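Local coordinates for aminotransferase class I and II (Streptococcus suis 89/1591, PDB 3OP7), which probably transfers amino groups between amino acids and keto acids as a pyridoxal phosphate-dependent enzyme of aminotransferase class I and II, at residues E11-H16 and G331-P336; H107-Y112 and R148-P153; H279-N284 and G349-Q354. One frame throughout, in Å; residues are numbered along the deposited sequence.

Interaction 1. Residues E11-H16 and G331-P336; sequences EWLNVH and GVLLVP
The indole of W12 meets the 331-336 backbone by one polar bond: NE1 donates to L334 O at 2.8 Å. The bond is bent, 130° at the hydrogen; the acceptor sits tilted from the indole plane, whereas the donor lies in the plane of the carbonyl. CG of W12 stands anti to the backbone N (chi1 171°), directed from helix 8-16 to the 331-336 segment.

A CH-pi contact follows. P336 comes tip to tip with W12, its CD 3.6 Å from the centroid of the six-membered ring and over the face. H16 CD2 lies over the opposite face, toward the rim.

The rest is apolar. L333 divides its branches, CD1 resting 3.8 Å from H16 CB and CD2 4.0 Å from L13 CD2, while V335 CG2 packs 4.0 Å from W12 CD1. E11 OE1 adds a salt bridge to R339, and N14 ND2 is hydrogen-bonded to R245 O and D246 OD1 of the second subunit.

The arrangement is that of an N-terminal helix docked on the small C-terminal domain of a fold-type I aminotransferase, close to the dimer interface.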
loop_
_atom_site.group_PDB
_atom_site.type_symbol
_atom_site.label_atom_id
_atom_site.label_comp_id
_atom_site.label_asym_id
_atom_site.label_seq_id
_atom_site.Cartn_x
_atom_site.Cartn_y
_atom_site.Cartn_z
ATOM N N GLU A 11 9.966 13.391 -5.609
ATOM C CA GLU A 11 9.724 14.474 -6.534
ATOM C C GLU A 11 10.973 14.629 -7.442
ATOM O O GLU A 11 10.864 14.792 -8.657
ATOM C CB GLU A 11 9.448 15.768 -5.749
ATOM C CG GLU A 11 8.954 16.954 -6.623
ATOM C CD GLU A 11 10.085 17.760 -7.287
ATOM O OE1 GLU A 11 11.229 17.740 -6.763
ATOM O OE2 GLU A 11 9.837 18.405 -8.353
ATOM N N TRP A 12 12.150 14.573 -6.830
ATOM C CA TRP A 12 13.409 14.671 -7.603
ATOM C C TRP A 12 13.489 13.554 -8.647
ATOM O O TRP A 12 13.715 13.846 -9.817
ATOM C CB TRP A 12 14.604 14.579 -6.665
ATOM C CG TRP A 12 15.907 14.450 -7.373
ATOM C CD1 TRP A 12 16.621 13.303 -7.563
ATOM C CD2 TRP A 12 16.681 15.512 -7.919
ATOM N NE1 TRP A 12 17.797 13.594 -8.246
ATOM C CE2 TRP A 12 17.846 14.943 -8.479
ATOM C CE3 TRP A 12 16.472 16.886 -8.049
ATOM C CZ2 TRP A 12 18.822 15.722 -9.127
ATOM C CZ3 TRP A 12 17.439 17.663 -8.669
ATOM C CH2 TRP A 12 18.592 17.069 -9.220
ATOM N N LEU A 13 13.299 12.309 -8.208
ATOM C CA LEU A 13 13.324 11.158 -9.121
ATOM C C LEU A 13 12.217 11.235 -10.181
ATOM O O LEU A 13 12.482 10.965 -11.368
ATOM C CB LEU A 13 13.280 9.831 -8.381
ATOM C CG LEU A 13 14.463 9.571 -7.449
ATOM C CD1 LEU A 13 14.309 8.333 -6.604
ATOM C CD2 LEU A 13 15.817 9.554 -8.259
ATOM N N ASN A 14 10.981 11.592 -9.787
ATOM C CA ASN A 14 9.917 11.756 -10.783
ATOM C C ASN A 14 10.345 12.656 -11.946
ATOM O O ASN A 14 10.103 12.344 -13.123
ATOM C CB ASN A 14 8.650 12.365 -10.165
ATOM C CG ASN A 14 7.865 11.392 -9.322
ATOM O OD1 ASN A 14 8.043 10.171 -9.395
ATOM N ND2 ASN A 14 6.984 11.933 -8.494
ATOM N N VAL A 15 10.982 13.787 -11.620
ATOM C CA VAL A 15 11.358 14.769 -12.633
ATOM C C VAL A 15 12.571 14.305 -13.468
ATOM O O VAL A 15 12.584 14.515 -14.689
ATOM C CB VAL A 15 11.628 16.166 -12.036
ATOM C CG1 VAL A 15 12.169 17.150 -13.110
ATOM C CG2 VAL A 15 10.378 16.745 -11.419
ATOM N N HIS A 16 13.533 13.628 -12.849
ATOM C CA HIS A 16 14.863 13.444 -13.473
ATOM C C HIS A 16 15.284 12.027 -13.844
ATOM O O HIS A 16 16.226 11.866 -14.607
ATOM C CB HIS A 16 15.966 14.076 -12.592
ATOM C CG HIS A 16 15.771 15.533 -12.367
ATOM N ND1 HIS A 16 15.812 16.459 -13.386
ATOM C CD2 HIS A 16 15.515 16.225 -11.235
ATOM C CE1 HIS A 16 15.578 17.661 -12.887
ATOM N NE2 HIS A 16 15.388 17.541 -11.584
ATOM N N GLY A 331 24.958 13.429 -17.794
ATOM C CA GLY A 331 23.964 12.397 -17.659
ATOM C C GLY A 331 24.042 11.553 -16.394
ATOM O O GLY A 331 23.438 10.498 -16.354
ATOM N N VAL A 332 24.760 12.026 -15.369
ATOM C CA VAL A 332 24.936 11.303 -14.117
ATOM C C VAL A 332 23.868 11.760 -13.109
ATOM O O VAL A 332 23.692 12.963 -12.866
ATOM C CB VAL A 332 26.361 11.534 -13.497
ATOM C CG1 VAL A 332 26.513 10.801 -12.163
ATOM C CG2 VAL A 332 27.477 11.120 -14.471
ATOM N N LEU A 333 23.128 10.815 -12.568
ATOM C CA LEU A 333 22.067 11.152 -11.607
ATOM C C LEU A 333 22.481 10.765 -10.207
ATOM O O LEU A 333 22.854 9.614 -9.953
ATOM C CB LEU A 333 20.745 10.495 -11.971
ATOM C CG LEU A 333 19.518 10.941 -11.133
ATOM C CD1 LEU A 333 19.126 12.388 -11.459
ATOM C CD2 LEU A 333 18.347 9.993 -11.330
ATOM N N LEU A 334 22.416 11.763 -9.313
ATOM C CA LEU A 334 22.607 11.615 -7.880
ATOM C C LEU A 334 21.348 12.191 -7.242
ATOM O O LEU A 334 20.488 12.749 -7.965
ATOM C CB LEU A 334 23.827 12.457 -7.438
ATOM C CG LEU A 334 25.210 11.976 -7.904
ATOM C CD1 LEU A 334 26.260 13.067 -7.708
ATOM C CD2 LEU A 334 25.586 10.750 -7.113
ATOM N N VAL A 335 21.236 12.102 -5.916
ATOM C CA VAL A 335 20.187 12.839 -5.183
ATOM C C VAL A 335 20.877 13.915 -4.346
ATOM O O VAL A 335 21.732 13.594 -3.524
ATOM C CB VAL A 335 19.302 11.961 -4.326
ATOM C CG1 VAL A 335 18.158 12.840 -3.669
ATOM C CG2 VAL A 335 18.710 10.823 -5.193
ATOM N N PRO A 336 20.540 15.193 -4.585
ATOM C CA PRO A 336 21.279 16.230 -3.857
ATOM C C PRO A 336 20.873 16.326 -2.399
ATOM O O PRO A 336 19.708 16.017 -2.052
ATOM C CB PRO A 336 20.894 17.525 -4.585
ATOM C CG PRO A 336 19.558 17.260 -5.160
ATOM C CD PRO A 336 19.560 15.779 -5.514
#

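Interaction 2. Residues H107-Y112 and R148-P153; sequences HVISLY and RQLIRP. With EDO (1,2-ethanediol), chain J.
H107 and R152 are brought together by two torsions: CG of H107 stands anti to its backbone N (chi1 -178°), and CG of R152 lies anti to its own carbonyl carbon (chi1 -62°). From there the arginine chain runs extended to NE and crosses the histidine side chain at about a right angle, laying its guanidinium flat on the imidazole. The planes are 6° apart and the centres 3.8 Å, a parallel stack in which NE sits over the middle of the imidazole and CZ approaches H107 CD2 at 3.4 Å. The aliphatic part joins in: R152 CD makes a CH-pi contact over the same ring, 3.6 Å from its centroid.

Both polar groups are fixed by partners beyond the stack. H107 ND1 is hydrogen-bonded to T155 OG1 and NE2 to D130 OD2, which sets the rotation of the ring; R152 NH2 forms a salt bridge with E128. The carboxylates of E128 and D130 probably help to balance the arginine's charge beside the ring. At the ring edge, H107 CE1 comes 3.3 Å from L150 O.

Next along the strand the contact turns apolar. I109 CD1 touches L150 CB at 3.8 Å and I151 CB at 4.3 Å, against the end of helix 144-150. On the outer side of that helix, R148 NE donates a 2.7 Å bond to O2 of an ethanediol, probably from the crystallisation liquor.

Strand 107-112 runs between strands 157-161 and 128-135 of the large mixed sheet. The end of helix 144-150 and the turn after it lie against its first half, with I151 also touching I182 of helix 173-184.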
loop_
_atom_site.group_PDB
_atom_site.type_symbol
_atom_site.label_atom_id
_atom_site.label_comp_id
_atom_site.label_asym_id
_atom_site.label_seq_id
_atom_site.Cartn_x
_atom_site.Cartn_y
_atom_site.Cartn_z
ATOM N N HIS A 107 3.510 12.847 21.342
ATOM C CA HIS A 107 4.850 13.305 21.121
ATOM C C HIS A 107 5.668 12.164 20.500
ATOM O O HIS A 107 5.678 11.039 21.023
ATOM C CB HIS A 107 5.497 13.731 22.464
ATOM C CG HIS A 107 6.884 14.259 22.316
ATOM N ND1 HIS A 107 7.971 13.728 22.991
ATOM C CD2 HIS A 107 7.366 15.284 21.567
ATOM C CE1 HIS A 107 9.058 14.410 22.649
ATOM N NE2 HIS A 107 8.712 15.356 21.785
ATOM N N VAL A 108 6.386 12.470 19.426
ATOM C CA VAL A 108 7.198 11.485 18.699
ATOM C C VAL A 108 8.533 12.129 18.419
ATOM O O VAL A 108 8.583 13.311 18.090
ATOM C CB VAL A 108 6.499 11.105 17.346
ATOM C CG1 VAL A 108 7.437 10.286 16.420
ATOM C CG2 VAL A 108 5.168 10.394 17.607
ATOM N N ILE A 109 9.619 11.369 18.569
ATOM C CA ILE A 109 10.952 11.822 18.242
ATOM C C ILE A 109 11.488 10.988 17.092
ATOM O O ILE A 109 11.391 9.764 17.137
ATOM C CB ILE A 109 11.883 11.661 19.446
ATOM C CG1 ILE A 109 11.352 12.465 20.634
ATOM C CG2 ILE A 109 13.356 12.052 19.103
ATOM C CD1 ILE A 109 12.148 12.228 21.945
ATOM N N SER A 110 11.996 11.658 16.051
ATOM C CA SER A 110 12.519 10.979 14.875
ATOM C C SER A 110 13.928 11.341 14.629
ATOM O O SER A 110 14.285 12.527 14.699
ATOM C CB SER A 110 11.714 11.334 13.637
ATOM O OG SER A 110 12.263 10.678 12.488
ATOM N N LEU A 111 14.741 10.310 14.371
ATOM C CA LEU A 111 16.052 10.487 13.778
ATOM C C LEU A 111 15.925 11.450 12.590
ATOM O O LEU A 111 14.915 11.447 11.891
ATOM C CB LEU A 111 16.591 9.124 13.315
ATOM C CG LEU A 111 18.051 9.008 12.889
ATOM C CD1 LEU A 111 18.971 9.322 14.049
ATOM C CD2 LEU A 111 18.292 7.593 12.260
ATOM N N TYR A 112 16.957 12.272 12.359
ATOM C CA TYR A 112 16.833 13.307 11.338
ATOM C C TYR A 112 18.194 13.781 10.866
ATOM O O TYR A 112 19.102 14.032 11.696
ATOM C CB TYR A 112 16.024 14.512 11.851
ATOM C CG TYR A 112 15.672 15.461 10.745
ATOM C CD1 TYR A 112 14.567 15.204 9.932
ATOM C CD2 TYR A 112 16.449 16.582 10.462
ATOM C CE1 TYR A 112 14.223 16.021 8.886
ATOM C CE2 TYR A 112 16.090 17.441 9.407
ATOM C CZ TYR A 112 14.987 17.135 8.619
ATOM O OH TYR A 112 14.585 17.934 7.555
ATOM N N ARG A 148 18.071 12.444 25.651
ATOM C CA ARG A 148 17.627 12.621 27.033
ATOM C C ARG A 148 17.008 14.006 27.264
ATOM O O ARG A 148 16.180 14.135 28.152
ATOM C CB ARG A 148 18.753 12.338 28.022
ATOM C CG ARG A 148 19.171 10.889 28.059
ATOM C CD ARG A 148 20.192 10.626 29.158
ATOM N NE ARG A 148 20.698 9.272 29.059
ATOM C CZ ARG A 148 21.718 8.908 28.303
ATOM N NH1 ARG A 148 22.490 9.814 27.701
ATOM N NH2 ARG A 148 22.039 7.634 28.232
ATOM N N GLN A 149 17.399 15.013 26.485
ATOM C CA GLN A 149 16.837 16.364 26.589
ATOM C C GLN A 149 15.495 16.472 25.856
ATOM O O GLN A 149 14.595 17.246 26.267
ATOM C CB GLN A 149 17.814 17.413 26.033
ATOM C CG GLN A 149 19.142 17.512 26.737
ATOM C CD GLN A 149 20.035 18.534 26.085
ATOM O OE1 GLN A 149 19.925 18.784 24.880
ATOM N NE2 GLN A 149 20.909 19.148 26.865
ATOM N N LEU A 150 15.338 15.701 24.780
ATOM C CA LEU A 150 14.107 15.761 23.980
ATOM C C LEU A 150 12.962 14.925 24.519
ATOM O O LEU A 150 11.807 15.259 24.296
ATOM C CB LEU A 150 14.370 15.312 22.544
ATOM C CG LEU A 150 15.311 16.221 21.738
ATOM C CD1 LEU A 150 15.803 15.445 20.507
ATOM C CD2 LEU A 150 14.534 17.485 21.334
ATOM N N ILE A 151 13.274 13.829 25.192
ATOM C CA ILE A 151 12.241 12.887 25.657
ATOM C C ILE A 151 11.401 13.529 26.758
ATOM O O ILE A 151 11.897 14.350 27.568
ATOM C CB ILE A 151 12.879 11.542 26.127
ATOM C CG1 ILE A 151 11.811 10.436 26.192
ATOM C CG2 ILE A 151 13.657 11.724 27.413
ATOM C CD1 ILE A 151 12.312 8.997 26.147
ATOM N N ARG A 152 10.157 13.102 26.824
ATOM C CA ARG A 152 9.178 13.624 27.754
ATOM C C ARG A 152 8.529 12.462 28.459
ATOM O O ARG A 152 8.502 11.347 27.901
ATOM C CB ARG A 152 8.080 14.364 26.983
ATOM C CG ARG A 152 8.551 15.571 26.177
ATOM C CD ARG A 152 7.310 16.163 25.477
ATOM N NE ARG A 152 7.705 17.209 24.533
ATOM C CZ ARG A 152 6.839 17.865 23.758
ATOM N NH1 ARG A 152 5.553 17.587 23.809
ATOM N NH2 ARG A 152 7.280 18.752 22.887
ATOM N N PRO A 153 7.856 12.746 29.587
ATOM C CA PRO A 153 7.239 11.677 30.346
ATOM C C PRO A 153 6.268 10.857 29.541
ATOM O O PRO A 153 6.110 9.671 29.809
ATOM C CB PRO A 153 6.555 12.421 31.487
ATOM C CG PRO A 153 7.507 13.570 31.754
ATOM C CD PRO A 153 7.949 13.993 30.377
HETATM C C1 EDO J . 17.616 6.599 32.119
HETATM O O1 EDO J . 17.974 5.238 31.777
HETATM C C2 EDO J . 18.854 7.498 32.054
HETATM O O2 EDO J . 18.990 8.224 30.820
#

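Interaction 3. Residues H279-N284 and G349-Q354; sequences HILEEN and GFACEQ
N284 ND2 is the donor to two carbonyls of the 349-354 loop: a sound bond to F350 O at 2.9 Å and a weak, bent one to C352 O. The first lies in the plane of the F350 carbonyl and close to the plane of the N284 amide. Helix 270-294 here meets the connection from strand 345-348 to helix 354-368, where the long helix leading into the small domain packs on a loop of that domain, as in fold-type I aminotransferases.

The other end of the amide works as an acceptor. Q354 NE2 donates to N284 OD1 at 3.1 Å and 166°, nearly along the C=O axis, with OD1 in the plane of the glutamine amide. The two amide planes are turned 60° from one another. Two sound bonds and a weak one hold the N284 amide, a pattern that agrees with OD1 and ND2 as placed and ties a buried polar group to both the loop and the first turn of helix 354-368. CG of Q354 is anti to the backbone N (chi1 -166°) and the chain beyond is extended, its amide nitrogen ending at N284 OD1. This NE2 also passes 3.8 Å from E283 CB.

Around this polar core the contact is mainly apolar. The F350 ring presents its edge to the helix: N284 CB lies in its plane, 3.8 Å from CD2, and L281 O is also at the edge. L281 crosses F350 at about a right angle. A351 CB touches both I280 CG2 and L281 CD2, while A351 O accepts a hydrogen bond from S30 OG. L357, from helix 354-368, packs on both N284 and F350. The branch of L281 that reaches the loop is CD2, 4.0 Å from F350 CE2 and 4.1 Å from A351 CB.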
loop_
_atom_site.group_PDB
_atom_site.type_symbol
_atom_site.label_atom_id
_atom_site.label_comp_id
_atom_site.label_asym_id
_atom_site.label_seq_id
_atom_site.Cartn_x
_atom_site.Cartn_y
_atom_site.Cartn_z
ATOM N N HIS A 279 29.176 -9.865 -2.199
ATOM C CA HIS A 279 30.157 -9.639 -3.247
ATOM C C HIS A 279 29.946 -8.303 -3.969
ATOM O O HIS A 279 30.891 -7.550 -4.217
ATOM C CB HIS A 279 30.141 -10.790 -4.269
ATOM C CG HIS A 279 30.647 -12.098 -3.733
ATOM N ND1 HIS A 279 31.949 -12.279 -3.303
ATOM C CD2 HIS A 279 30.039 -13.306 -3.613
ATOM C CE1 HIS A 279 32.110 -13.536 -2.918
ATOM N NE2 HIS A 279 30.971 -14.182 -3.109
ATOM N N ILE A 280 28.710 -7.998 -4.307
ATOM C CA ILE A 280 28.425 -6.755 -5.000
ATOM C C ILE A 280 28.741 -5.552 -4.124
ATOM O O ILE A 280 29.474 -4.650 -4.532
ATOM C CB ILE A 280 26.927 -6.661 -5.357
ATOM C CG1 ILE A 280 26.572 -7.753 -6.380
ATOM C CG2 ILE A 280 26.599 -5.235 -5.864
ATOM C CD1 ILE A 280 25.073 -8.023 -6.505
ATOM N N LEU A 281 28.217 -5.557 -2.903
ATOM C CA LEU A 281 28.565 -4.499 -1.921
ATOM C C LEU A 281 30.062 -4.291 -1.695
ATOM O O LEU A 281 30.556 -3.148 -1.784
ATOM C CB LEU A 281 27.900 -4.787 -0.574
ATOM C CG LEU A 281 26.430 -4.512 -0.493
ATOM C CD1 LEU A 281 25.925 -5.115 0.812
ATOM C CD2 LEU A 281 26.236 -2.996 -0.527
ATOM N N GLU A 282 30.809 -5.351 -1.390
ATOM C CA GLU A 282 32.230 -5.205 -1.080
ATOM C C GLU A 282 33.052 -4.754 -2.290
ATOM O O GLU A 282 33.852 -3.852 -2.191
ATOM C CB GLU A 282 32.809 -6.516 -0.521
ATOM C CG GLU A 282 32.119 -6.962 0.772
ATOM C CD GLU A 282 32.707 -8.243 1.360
ATOM O OE1 GLU A 282 33.444 -8.939 0.646
ATOM O OE2 GLU A 282 32.424 -8.549 2.538
ATOM N N GLU A 283 32.803 -5.350 -3.445
ATOM C CA GLU A 283 33.530 -4.955 -4.653
ATOM C C GLU A 283 33.224 -3.517 -5.095
ATOM O O GLU A 283 34.137 -2.783 -5.504
ATOM C CB GLU A 283 33.224 -5.943 -5.783
ATOM C CG GLU A 283 33.816 -7.311 -5.493
ATOM C CD GLU A 283 33.504 -8.350 -6.558
ATOM O OE1 GLU A 283 33.266 -7.968 -7.735
ATOM O OE2 GLU A 283 33.513 -9.559 -6.210
ATOM N N ASN A 284 31.945 -3.116 -5.032
ATOM C CA ASN A 284 31.566 -1.763 -5.435
ATOM C C ASN A 284 31.962 -0.732 -4.388
ATOM O O ASN A 284 32.456 0.362 -4.731
ATOM C CB ASN A 284 30.087 -1.682 -5.778
ATOM C CG ASN A 284 29.769 -2.389 -7.036
ATOM O OD1 ASN A 284 30.548 -3.221 -7.489
ATOM N ND2 ASN A 284 28.631 -2.052 -7.654
ATOM N N GLY A 349 24.186 5.946 -4.625
ATOM C CA GLY A 349 23.875 4.534 -4.471
ATOM C C GLY A 349 24.856 3.734 -5.326
ATOM O O GLY A 349 24.819 3.808 -6.554
ATOM N N PHE A 350 25.719 2.960 -4.683
ATOM C CA PHE A 350 26.840 2.353 -5.388
ATOM C C PHE A 350 26.708 0.860 -5.713
ATOM O O PHE A 350 27.625 0.304 -6.335
ATOM C CB PHE A 350 28.138 2.570 -4.594
ATOM C CG PHE A 350 28.139 1.909 -3.248
ATOM C CD1 PHE A 350 27.651 2.576 -2.121
ATOM C CD2 PHE A 350 28.577 0.604 -3.100
ATOM C CE1 PHE A 350 27.610 1.930 -0.857
ATOM C CE2 PHE A 350 28.546 -0.029 -1.854
ATOM C CZ PHE A 350 28.082 0.645 -0.728
ATOM N N ALA A 351 25.619 0.211 -5.287
ATOM C CA ALA A 351 25.455 -1.235 -5.471
ATOM C C ALA A 351 24.643 -1.541 -6.727
ATOM O O ALA A 351 23.875 -2.525 -6.815
ATOM C CB ALA A 351 24.819 -1.853 -4.227
ATOM N N CYS A 352 24.811 -0.669 -7.709
ATOM C CA CYS A 352 24.298 -0.865 -9.053
ATOM C C CYS A 352 25.334 -1.664 -9.862
ATOM O O CYS A 352 26.356 -2.110 -9.308
ATOM C CB CYS A 352 24.068 0.508 -9.705
ATOM S SG CYS A 352 25.566 1.538 -9.824
ATOM N N GLU A 353 25.069 -1.827 -11.164
ATOM C CA GLU A 353 26.003 -2.502 -12.058
ATOM C C GLU A 353 27.346 -1.789 -11.970
ATOM O O GLU A 353 27.450 -0.553 -12.076
ATOM C CB GLU A 353 25.467 -2.547 -13.498
ATOM N N GLN A 354 28.381 -2.580 -11.740
ATOM C CA GLN A 354 29.692 -2.045 -11.486
ATOM C C GLN A 354 30.170 -1.120 -12.602
ATOM O O GLN A 354 30.898 -0.150 -12.335
ATOM C CB GLN A 354 30.693 -3.186 -11.283
ATOM C CG GLN A 354 31.988 -2.739 -10.705
ATOM C CD GLN A 354 32.928 -3.898 -10.376
ATOM O OE1 GLN A 354 33.834 -4.196 -11.145
ATOM N NE2 GLN A 354 32.718 -4.543 -9.231
#

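Overall arrangement
Interactions 1 and 3 both involve the C-terminal part of the chain, interaction 1 by docking the N-terminal helix on it; their centres are about 20 Å apart and their nearest atoms about 6 Å. Strand 345-348 connects them: it pairs with strand 335-336 of interaction 1 and leads into the loop of interaction 3. Interaction 2 lies in the large mixed sheet, its centre about 32 Å from that of interaction 1 and about 35 Å from that of interaction 3, across the chain's centre from the latter. Interaction 1 is buried and mostly aromatic and apolar; the other two are partly buried, interaction 2 relying on a charged stack near the surface and interaction 3 on hydrogen bonds of a buried asparagine amide to loop carbonyls and a glutamine side chain.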